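Local coordinates for protein UTR4 (Saccharomyces cerevisiae, PDB 2G80) that probably catalyses the enolization and then the dephosphorylation of 2,3-diketo-5-methylthiopentyl-1-phosphate, two successive steps of methionine salvage, with magnesium as cofactor, at residues Asp37-Val42 and Tyr143-Val148. Sequence-based numbering, arbitrary orientation.
Sequences DIEGTV and YSSGSV. With MG (magnesium ion), chain E.
Glu39 and Ser144 meet because Ser144 OG stands anti to its backbone N (chi1 -172°) and a turn about CB-CG (chi2 91°) swings CD of Glu39 aside. Ser144 OG donates to Glu39 OE1 at 3.0 Å, on the syn side and 25° out of the carboxylate plane. Ile38 CD1 packs on Ser144 CB at 3.5 Å. Two waters extend the link. One, a magnesium ligand, bridges Asp37 OD1 and Glu39 OE1. The other accepts from Ser145 N at 3.1 Å and lies beside Glu39 OE1. An alanine in place of Glu39 would probably leave Ser144 OG without its acceptor and the metal-bound water less firmly held, although the backbone metal ligand would remain. Asp37 OD2 binds magnesium at 2.2 Å and also accepts from Thr41 OG1, on its anti side. Glu39 O binds the metal at 2.1 Å, and Asp212 and three waters complete the shell. Lys187 forms a salt bridge with Asp37 OD1 and a hydrogen bond with Tyr143 O. Ser144, Ser145 and Lys187 are predicted to bind substrate. Loops after adjacent parallel strands 33-36 and 140-143 contribute HAD motif I (37-41, Asp-x-Glu-Gly-Thr) and the motif II serine (Ser144) to this phosphatase site.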
ATOM      1  N   ASP A  37       0.587  -2.579   8.222  1.00 34.12           N
ATOM      2  CA  ASP A  37       0.365  -3.093   6.884  1.00 34.55           C
ATOM      3  C   ASP A  37      -0.756  -2.205   6.265  1.00 34.34           C
ATOM      4  O   ASP A  37      -1.516  -1.560   7.025  1.00 31.68           O
ATOM      5  CB  ASP A  37      -0.110  -4.538   6.964  1.00 34.44           C
ATOM      6  CG  ASP A  37      -0.492  -5.109   5.609  1.00 41.47           C
ATOM      7  OD1 ASP A  37       0.247  -4.857   4.617  1.00 38.15           O
ATOM      8  OD2 ASP A  37      -1.538  -5.781   5.551  1.00 39.55           O
ATOM      9  N   ILE A  38      -0.845  -2.154   4.924  1.00 33.64           N
ATOM     10  CA  ILE A  38      -1.911  -1.395   4.239  1.00 34.97           C
ATOM     11  C   ILE A  38      -3.145  -2.239   3.926  1.00 35.65           C
ATOM     12  O   ILE A  38      -4.195  -2.057   4.544  1.00 31.58           O
ATOM     13  CB  ILE A  38      -1.431  -0.669   2.932  1.00 34.22           C
ATOM     14  CG1 ILE A  38      -0.374   0.383   3.302  1.00 36.81           C
ATOM     15  CG2 ILE A  38      -2.648   0.047   2.212  1.00 35.69           C
ATOM     16  CD1 ILE A  38       0.288   1.094   2.164  1.00 40.32           C
ATOM     17  N   GLU A  39      -2.984  -3.166   2.980  1.00 37.16           N
ATOM     18  CA  GLU A  39      -4.103  -3.896   2.360  1.00 38.69           C
ATOM     19  C   GLU A  39      -4.692  -4.914   3.299  1.00 34.97           C
ATOM     20  O   GLU A  39      -3.980  -5.752   3.785  1.00 36.35           O
ATOM     21  CB  GLU A  39      -3.670  -4.538   1.024  1.00 40.50           C
ATOM     22  CG  GLU A  39      -2.990  -3.552   0.005  1.00 51.29           C
ATOM     23  CD  GLU A  39      -1.422  -3.420   0.094  1.00 63.10           C
ATOM     24  OE1 GLU A  39      -0.789  -3.622   1.181  1.00 56.45           O
ATOM     25  OE2 GLU A  39      -0.825  -3.097  -0.966  1.00 65.61           O
ATOM     26  N   GLY A  40      -5.992  -4.843   3.565  1.00 35.35           N
ATOM     27  CA  GLY A  40      -6.644  -5.735   4.557  1.00 32.48           C
ATOM     28  C   GLY A  40      -6.419  -5.313   6.009  1.00 34.01           C
ATOM     29  O   GLY A  40      -6.917  -5.956   6.940  1.00 33.57           O
ATOM     30  N   THR A  41      -5.688  -4.207   6.218  1.00 36.13           N
ATOM     31  CA  THR A  41      -5.362  -3.706   7.551  1.00 35.95           C
ATOM     32  C   THR A  41      -5.926  -2.282   7.750  1.00 32.35           C
ATOM     33  O   THR A  41      -6.713  -2.083   8.638  1.00 35.69           O
ATOM     34  CB  THR A  41      -3.844  -3.797   7.763  1.00 34.88           C
ATOM     35  OG1 THR A  41      -3.457  -5.164   7.607  1.00 34.34           O
ATOM     36  CG2 THR A  41      -3.453  -3.333   9.155  1.00 36.89           C
ATOM     37  N   VAL A  42      -5.479  -1.311   6.966  1.00 33.60           N
ATOM     38  CA  VAL A  42      -6.016   0.065   7.010  1.00 35.94           C
ATOM     39  C   VAL A  42      -6.926   0.392   5.792  1.00 38.60           C
ATOM     40  O   VAL A  42      -7.721   1.337   5.867  1.00 35.84           O
ATOM     41  CB  VAL A  42      -4.889   1.170   7.227  1.00 36.07           C
ATOM     42  CG1 VAL A  42      -4.004   0.831   8.434  1.00 37.03           C
ATOM     43  CG2 VAL A  42      -4.066   1.401   6.031  1.00 32.00           C
ATOM     44  N   TYR A 143       4.439  -0.258   6.324  1.00 32.54           N
ATOM     45  CA  TYR A 143       5.223  -1.283   5.614  1.00 33.82           C
ATOM     46  C   TYR A 143       4.287  -2.008   4.648  1.00 34.71           C
ATOM     47  O   TYR A 143       3.336  -2.652   5.093  1.00 32.61           O
ATOM     48  CB  TYR A 143       5.869  -2.281   6.576  1.00 33.89           C
ATOM     49  CG  TYR A 143       6.796  -3.352   5.980  1.00 30.07           C
ATOM     50  CD1 TYR A 143       7.594  -3.108   4.838  1.00 39.97           C
ATOM     51  CD2 TYR A 143       6.994  -4.560   6.655  1.00 30.65           C
ATOM     52  CE1 TYR A 143       8.487  -4.083   4.339  1.00 36.61           C
ATOM     53  CE2 TYR A 143       7.905  -5.517   6.184  1.00 36.35           C
ATOM     54  CZ  TYR A 143       8.643  -5.279   5.035  1.00 35.87           C
ATOM     55  OH  TYR A 143       9.492  -6.245   4.591  1.00 31.00           O
ATOM     56  N   SER A 144       4.569  -1.915   3.344  1.00 35.12           N
ATOM     57  CA  SER A 144       3.711  -2.515   2.304  1.00 38.90           C
ATOM     58  C   SER A 144       4.494  -3.063   1.100  1.00 37.40           C
ATOM     59  O   SER A 144       5.640  -2.736   0.932  1.00 39.21           O
ATOM     60  CB  SER A 144       2.704  -1.445   1.826  1.00 40.03           C
ATOM     61  OG  SER A 144       1.723  -1.996   0.957  1.00 47.85           O
ATOM     62  N   SER A 145       3.851  -3.893   0.272  1.00 40.13           N
ATOM     63  CA  SER A 145       4.453  -4.384  -1.005  1.00 44.06           C
ATOM     64  C   SER A 145       4.537  -3.245  -2.037  1.00 45.58           C
ATOM     65  O   SER A 145       5.433  -3.237  -2.889  1.00 50.56           O
ATOM     66  CB  SER A 145       3.669  -5.568  -1.593  1.00 44.19           C
ATOM     67  OG  SER A 145       2.313  -5.221  -1.857  1.00 52.87           O
ATOM     68  N   GLY A 146       3.634  -2.269  -1.940  1.00 44.11           N
ATOM     69  CA  GLY A 146       3.671  -1.091  -2.803  1.00 44.27           C
ATOM     70  C   GLY A 146       4.865  -0.234  -2.447  1.00 43.81           C
ATOM     71  O   GLY A 146       5.236  -0.158  -1.263  1.00 45.83           O
ATOM     72  N   SER A 147       5.452   0.433  -3.447  1.00 42.20           N
ATOM     73  CA  SER A 147       6.656   1.258  -3.221  1.00 42.88           C
ATOM     74  C   SER A 147       6.307   2.462  -2.332  1.00 41.57           C
ATOM     75  O   SER A 147       5.134   2.863  -2.251  1.00 41.69           O
ATOM     76  CB  SER A 147       7.259   1.774  -4.530  1.00 41.06           C
ATOM     77  OG  SER A 147       6.491   2.876  -5.033  1.00 42.32           O
ATOM     78  N   VAL A 148       7.332   3.049  -1.743  1.00 40.16           N
ATOM     79  CA  VAL A 148       7.182   4.201  -0.840  1.00 42.91           C
ATOM     80  C   VAL A 148       6.407   5.386  -1.496  1.00 44.76           C
ATOM     81  O   VAL A 148       5.532   5.996  -0.869  1.00 43.66           O
ATOM     82  CB  VAL A 148       8.573   4.630  -0.291  1.00 41.60           C
ATOM     83  CG1 VAL A 148       8.522   5.995   0.428  1.00 47.21           C
ATOM     84  CG2 VAL A 148       9.120   3.547   0.659  1.00 42.41           C
TER
HETATM   85 MG    MG E 500      -2.332  -7.105   4.039  1.00 32.36          MG
HETATM   86  O   HOH W   1      -1.171  -6.236   2.678  1.00 29.88           O
HETATM   87  O   HOH W   2       1.696  -5.650   1.704  1.00 46.95           O
HETATM   88  O   HOH W   3      -0.649  -8.229   4.498  1.00 38.89           O
HETATM   89  O   HOH W   4      -3.147  -8.396   2.800  1.00 32.34           O